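Local coordinates for protein ATP-dependent DNA helicase uvsW (Enterobacteria phage T4, PDB 2OCA) that couples ATP hydrolysis to 3'-5' unwinding of duplex DNA, catalyses branch migration of Holliday junctions and helps reorganize stalled replication forks, at residues N349-F354 with I412-L417; I455-V460 with Y476-G481. The protein carries 1 engineered substitution. All blocks are in the same frame, centred on the assembly; numbering follows the deposited sequence.

Contact 1: N349-F354 with I412-L417; sequences NAFVMF and ISVKNL
The side chain of Asn349 reaches across to the backbone of Asn416, in the loop before Leu417. Followed outward, its CB lies 3.6 Å from Asn416 O, its CG passes the same carbonyl oxygen at 3.8 Å, and the amide then divides its work. ND2 donates to Asn416 O at 3.0 Å in a fairly straight bond (N-H...O 164°), with the acceptor close to the amide plane of Asn349; seen from the carbonyl, the donor stands 44° out of its plane. With CG beside the backbone N (chi1 -49°), the amide extends toward the 412-417 loop. ND2 also donates to Gly396 O and OD1 accepts from Ile399 N, so the same amide grips the connection into strand 400-404. One buried amide thus ties together the loops entering two strands. Those strands, 400-404 and 417-422, flank 349-354 in the parallel sheet of the C-terminal RecA-like helicase domain, and backbone hydrogen bonds join Asn349 to His418 and His419 of strand 417-422. Two residues on, Phe351 also points toward the loop and meets its apolar side chains. Leu417 CD2 sits over one face of the ring, 3.9 Å from the centroid and offset toward the rim, a CH-pi contact. CD1 of the same leucine closes on Phe351 CD1 at 3.4 Å, so both methyls of the fork bear on the ring while the two side chains cross at about a right angle. At the far end of the ring, Phe351 CZ meets Val414 CG2 at 4.1 Å, the valine arriving from the opposite direction and obliquely to the ring. Asn416 turns its own ND2 to Leu392 O in helix 383-395, whose Met389 backs Val414.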
loop_
_atom_site.group_PDB
_atom_site.type_symbol
_atom_site.label_atom_id
_atom_site.label_comp_id
_atom_site.label_asym_id
_atom_site.label_seq_id
_atom_site.Cartn_x
_atom_site.Cartn_y
_atom_site.Cartn_z
ATOM N N ASN A 349 4.767 -7.381 -20.274
ATOM C CA ASN A 349 5.419 -8.613 -20.687
ATOM C C ASN A 349 5.558 -9.623 -19.556
ATOM O O ASN A 349 5.943 -9.276 -18.438
ATOM C CB ASN A 349 6.793 -8.291 -21.274
ATOM C CG ASN A 349 6.737 -7.181 -22.306
ATOM O OD1 ASN A 349 5.935 -7.226 -23.245
ATOM N ND2 ASN A 349 7.591 -6.175 -22.139
ATOM N N ALA A 350 5.253 -10.880 -19.867
ATOM C CA ALA A 350 5.325 -11.966 -18.896
ATOM C C ALA A 350 6.205 -13.122 -19.364
ATOM O O ALA A 350 6.288 -13.424 -20.549
ATOM C CB ALA A 350 3.917 -12.478 -18.583
ATOM N N PHE A 351 6.849 -13.765 -18.399
ATOM C CA PHE A 351 7.728 -14.908 -18.619
ATOM C C PHE A 351 7.088 -16.103 -17.913
ATOM O O PHE A 351 6.888 -16.071 -16.700
ATOM C CB PHE A 351 9.076 -14.643 -17.958
ATOM C CG PHE A 351 10.230 -14.556 -18.906
ATOM C CD1 PHE A 351 10.151 -13.784 -20.059
ATOM C CD2 PHE A 351 11.435 -15.188 -18.600
ATOM C CE1 PHE A 351 11.265 -13.636 -20.896
ATOM C CE2 PHE A 351 12.550 -15.050 -19.421
ATOM C CZ PHE A 351 12.467 -14.271 -20.574
ATOM N N VAL A 352 6.744 -17.147 -18.653
ATOM C CA VAL A 352 6.176 -18.323 -18.012
ATOM C C VAL A 352 7.280 -19.371 -17.920
ATOM O O VAL A 352 7.723 -19.916 -18.926
ATOM C CB VAL A 352 4.988 -18.884 -18.798
ATOM C CG1 VAL A 352 4.485 -20.159 -18.137
ATOM C CG2 VAL A 352 3.883 -17.853 -18.848
ATOM N N MET A 353 7.735 -19.636 -16.704
ATOM C CA MET A 353 8.799 -20.598 -16.490
ATOM C C MET A 353 8.288 -22.012 -16.371
ATOM O O MET A 353 7.352 -22.286 -15.627
ATOM C CB MET A 353 9.582 -20.263 -15.219
ATOM C CG MET A 353 10.136 -18.857 -15.166
ATOM S SD MET A 353 11.266 -18.517 -16.513
ATOM C CE MET A 353 10.106 -17.923 -17.783
ATOM N N PHE A 354 8.918 -22.913 -17.108
ATOM C CA PHE A 354 8.558 -24.318 -17.050
ATOM C C PHE A 354 9.839 -25.143 -17.047
ATOM O O PHE A 354 10.912 -24.654 -17.406
ATOM C CB PHE A 354 7.688 -24.719 -18.241
ATOM C CG PHE A 354 8.412 -24.712 -19.543
ATOM C CD1 PHE A 354 8.260 -23.654 -20.429
ATOM C CD2 PHE A 354 9.266 -25.761 -19.882
ATOM C CE1 PHE A 354 8.946 -23.639 -21.640
ATOM C CE2 PHE A 354 9.958 -25.756 -21.089
ATOM C CZ PHE A 354 9.799 -24.693 -21.972
ATOM N N ILE A 412 21.365 -13.871 -21.008
ATOM C CA ILE A 412 20.584 -12.814 -20.365
ATOM C C ILE A 412 20.547 -11.459 -21.084
ATOM O O ILE A 412 21.338 -11.189 -21.997
ATOM C CB ILE A 412 21.074 -12.589 -18.898
ATOM C CG1 ILE A 412 22.260 -11.616 -18.857
ATOM C CG2 ILE A 412 21.492 -13.920 -18.282
ATOM C CD1 ILE A 412 21.856 -10.171 -18.626
ATOM N N SER A 413 19.607 -10.622 -20.643
ATOM C CA SER A 413 19.384 -9.269 -21.162
ATOM C C SER A 413 18.032 -8.825 -20.612
ATOM O O SER A 413 17.949 -7.890 -19.810
ATOM C CB SER A 413 19.360 -9.245 -22.704
ATOM O OG SER A 413 18.219 -9.902 -23.240
ATOM N N VAL A 414 16.986 -9.530 -21.048
ATOM C CA VAL A 414 15.599 -9.305 -20.644
ATOM C C VAL A 414 15.354 -7.960 -19.979
ATOM O O VAL A 414 15.476 -7.827 -18.754
ATOM C CB VAL A 414 15.137 -10.406 -19.677
ATOM C CG1 VAL A 414 13.628 -10.402 -19.587
ATOM C CG2 VAL A 414 15.656 -11.755 -20.140
ATOM N N LYS A 415 14.989 -6.966 -20.782
ATOM C CA LYS A 415 14.748 -5.638 -20.253
ATOM C C LYS A 415 13.338 -5.423 -19.701
ATOM O O LYS A 415 13.127 -5.495 -18.488
ATOM C CB LYS A 415 15.069 -4.588 -21.322
ATOM N N ASN A 416 12.380 -5.169 -20.589
ATOM C CA ASN A 416 10.998 -4.906 -20.188
ATOM C C ASN A 416 10.243 -6.012 -19.460
ATOM O O ASN A 416 9.016 -6.067 -19.543
ATOM C CB ASN A 416 10.167 -4.500 -21.401
ATOM C CG ASN A 416 10.438 -3.087 -21.842
ATOM O OD1 ASN A 416 10.436 -2.161 -21.028
ATOM N ND2 ASN A 416 10.658 -2.903 -23.141
ATOM N N LEU A 417 10.942 -6.876 -18.732
ATOM C CA LEU A 417 10.256 -7.958 -18.039
ATOM C C LEU A 417 9.462 -7.508 -16.813
ATOM O O LEU A 417 10.037 -7.163 -15.782
ATOM C CB LEU A 417 11.251 -9.045 -17.640
ATOM C CG LEU A 417 10.578 -10.411 -17.488
ATOM C CD1 LEU A 417 9.775 -10.723 -18.746
ATOM C CD2 LEU A 417 11.625 -11.480 -17.232
#

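Contact 2: I455-V460 with Y476-G481. Unlike the reference sequence in segment 455-460: Asp457 (reference Ser).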
loop_
_atom_site.group_PDB
_atom_site.type_symbol
_atom_site.label_atom_id
_atom_site.label_comp_id
_atom_site.label_asym_id
_atom_site.label_seq_id
_atom_site.Cartn_x
_atom_site.Cartn_y
_atom_site.Cartn_z
ATOM N N ILE A 455 1.505 -21.898 -5.626
ATOM C CA ILE A 455 1.518 -22.954 -4.641
ATOM C C ILE A 455 0.277 -23.767 -4.914
ATOM O O ILE A 455 -0.827 -23.233 -4.931
ATOM C CB ILE A 455 1.440 -22.393 -3.225
ATOM C CG1 ILE A 455 2.613 -21.444 -2.982
ATOM C CG2 ILE A 455 1.451 -23.529 -2.215
ATOM C CD1 ILE A 455 2.611 -20.814 -1.599
ATOM N N ASP A 456 0.455 -25.057 -5.151
ATOM C CA ASP A 456 -0.678 -25.927 -5.425
ATOM C C ASP A 456 -1.199 -26.460 -4.106
ATOM O O ASP A 456 -0.600 -27.352 -3.510
ATOM C CB ASP A 456 -0.243 -27.063 -6.351
ATOM C CG ASP A 456 0.135 -26.558 -7.738
ATOM O OD1 ASP A 456 -0.775 -26.175 -8.500
ATOM O OD2 ASP A 456 1.340 -26.522 -8.066
ATOM N N ASP A 457 -2.314 -25.888 -3.653
ATOM C CA ASP A 457 -2.933 -26.271 -2.385
ATOM C C ASP A 457 -3.937 -27.396 -2.544
ATOM O O ASP A 457 -5.094 -27.159 -2.892
ATOM C CB ASP A 457 -3.640 -25.067 -1.756
ATOM C CG ASP A 457 -4.272 -25.393 -0.412
ATOM O OD1 ASP A 457 -4.370 -26.595 -0.069
ATOM O OD2 ASP A 457 -4.681 -24.445 0.298
ATOM N N ALA A 458 -3.488 -28.618 -2.288
ATOM C CA ALA A 458 -4.346 -29.784 -2.376
ATOM C C ALA A 458 -4.363 -30.439 -0.998
ATOM O O ALA A 458 -4.383 -31.666 -0.876
ATOM C CB ALA A 458 -3.814 -30.753 -3.423
ATOM N N GLY A 459 -4.348 -29.604 0.039
ATOM C CA GLY A 459 -4.356 -30.111 1.400
ATOM C C GLY A 459 -5.698 -30.715 1.760
ATOM O O GLY A 459 -6.717 -30.304 1.219
ATOM N N VAL A 460 -5.708 -31.680 2.672
ATOM C CA VAL A 460 -6.947 -32.338 3.075
ATOM C C VAL A 460 -7.575 -31.717 4.315
ATOM O O VAL A 460 -6.952 -31.662 5.380
ATOM C CB VAL A 460 -6.714 -33.844 3.355
ATOM C CG1 VAL A 460 -8.032 -34.520 3.697
ATOM C CG2 VAL A 460 -6.079 -34.515 2.148
ATOM N N TYR A 476 2.775 -32.380 -1.081
ATOM C CA TYR A 476 4.123 -31.812 -1.076
ATOM C C TYR A 476 4.268 -30.377 -1.568
ATOM O O TYR A 476 4.970 -29.572 -0.945
ATOM C CB TYR A 476 5.070 -32.721 -1.856
ATOM C CG TYR A 476 5.369 -33.997 -1.126
ATOM C CD1 TYR A 476 6.292 -34.021 -0.089
ATOM C CD2 TYR A 476 4.687 -35.174 -1.430
ATOM C CE1 TYR A 476 6.531 -35.177 0.633
ATOM C CE2 TYR A 476 4.921 -36.336 -0.713
ATOM C CZ TYR A 476 5.849 -36.328 0.319
ATOM O OH TYR A 476 6.107 -37.477 1.028
ATOM N N LEU A 477 3.608 -30.051 -2.672
ATOM C CA LEU A 477 3.715 -28.712 -3.217
ATOM C C LEU A 477 3.215 -27.652 -2.252
ATOM O O LEU A 477 3.629 -26.492 -2.335
ATOM C CB LEU A 477 2.978 -28.624 -4.557
ATOM C CG LEU A 477 3.519 -29.597 -5.619
ATOM C CD1 LEU A 477 2.890 -29.322 -6.965
ATOM C CD2 LEU A 477 5.016 -29.455 -5.707
ATOM N N LEU A 478 2.338 -28.038 -1.326
ATOM C CA LEU A 478 1.835 -27.078 -0.358
ATOM C C LEU A 478 2.878 -26.873 0.739
ATOM O O LEU A 478 3.145 -25.731 1.132
ATOM C CB LEU A 478 0.504 -27.552 0.237
ATOM C CG LEU A 478 -0.213 -26.640 1.250
ATOM C CD1 LEU A 478 -0.560 -25.286 0.645
ATOM C CD2 LEU A 478 -1.472 -27.343 1.717
ATOM N N LYS A 479 3.471 -27.970 1.225
ATOM C CA LYS A 479 4.513 -27.884 2.263
ATOM C C LYS A 479 5.625 -26.974 1.776
ATOM O O LYS A 479 6.075 -26.088 2.488
ATOM C CB LYS A 479 5.123 -29.251 2.572
ATOM C CG LYS A 479 4.277 -30.128 3.479
ATOM C CD LYS A 479 5.128 -31.123 4.289
ATOM C CE LYS A 479 5.677 -32.267 3.447
ATOM N NZ LYS A 479 4.562 -33.084 2.908
ATOM N N HIS A 480 6.049 -27.209 0.542
ATOM C CA HIS A 480 7.096 -26.427 -0.089
ATOM C C HIS A 480 6.722 -24.947 -0.181
ATOM O O HIS A 480 7.523 -24.075 0.166
ATOM C CB HIS A 480 7.382 -26.991 -1.486
ATOM C CG HIS A 480 8.053 -28.332 -1.467
ATOM N ND1 HIS A 480 8.203 -29.109 -2.598
ATOM C CD2 HIS A 480 8.622 -29.032 -0.456
ATOM C CE1 HIS A 480 8.831 -30.226 -2.281
ATOM N NE2 HIS A 480 9.097 -30.204 -0.987
ATOM N N GLY A 481 5.510 -24.667 -0.652
ATOM C CA GLY A 481 5.067 -23.287 -0.762
ATOM C C GLY A 481 5.104 -22.609 0.596
ATOM O O GLY A 481 5.467 -21.441 0.720
#
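Leu478 and Asp457 both carry CG opposite the backbone N (chi1 -178° in each), and their side chains run alongside each other in the same direction. The leucine fork straddles the flank of the aspartate: Leu478 CD1 lies 3.9 Å from Asp457 CB, and Leu478 CD2 lies 3.5 Å from Asp457 OD1. CD2 also reaches Gly459 CA at 4.0 Å. The carboxylate is held by polar bonds elsewhere: OD1 accepts from Gly459 N at 3.0 Å, forming an Asx turn just where the strand ends, and OD2 bonds to Tyr471 OH. Position 457 is serine in the reference sequence. Helix 476-490 packs here on strand 450-457 of the parallel sheet in the C-terminal RecA-like domain, with short-segment axes 6.5 Å apart and their directions 130° from parallel. Next along the strand, Asp456 lies side by side with Leu477, its CB 3.9 Å from Leu477 CD1, while OD1 turns to a salt bridge with Arg332 and a hydrogen bond from Tyr306 OH. Asn475, just before the helix, bonds through its amide to Asp456 O and Ala458 N. Ile455 meets the next helical turn, where Gly481 has no side chain to stand between them: Ile455 CD1 comes within 3.6 Å of Gly481 CA.

In the fold
Contacts 1 and 2 are both buried and belong to one parallel sheet, yet they do not touch: their centres are 26 Å apart and their nearest atoms about 11 Å. Contact 1 joins a strand to the loop feeding its neighbour, at the strands' N-terminal ends, and a side-chain amide bonded to backbone carbonyls gives it a polar part beside its aromatic-aliphatic one. Contact 2 lies at the C-terminal end of strand 450-457 and lays a helix on it; its cross-segment contacts are van der Waals, while the aspartates find polar partners outside the helix segment. Strand 417-422, which contact 1 leads into, is the neighbour of strand 450-457.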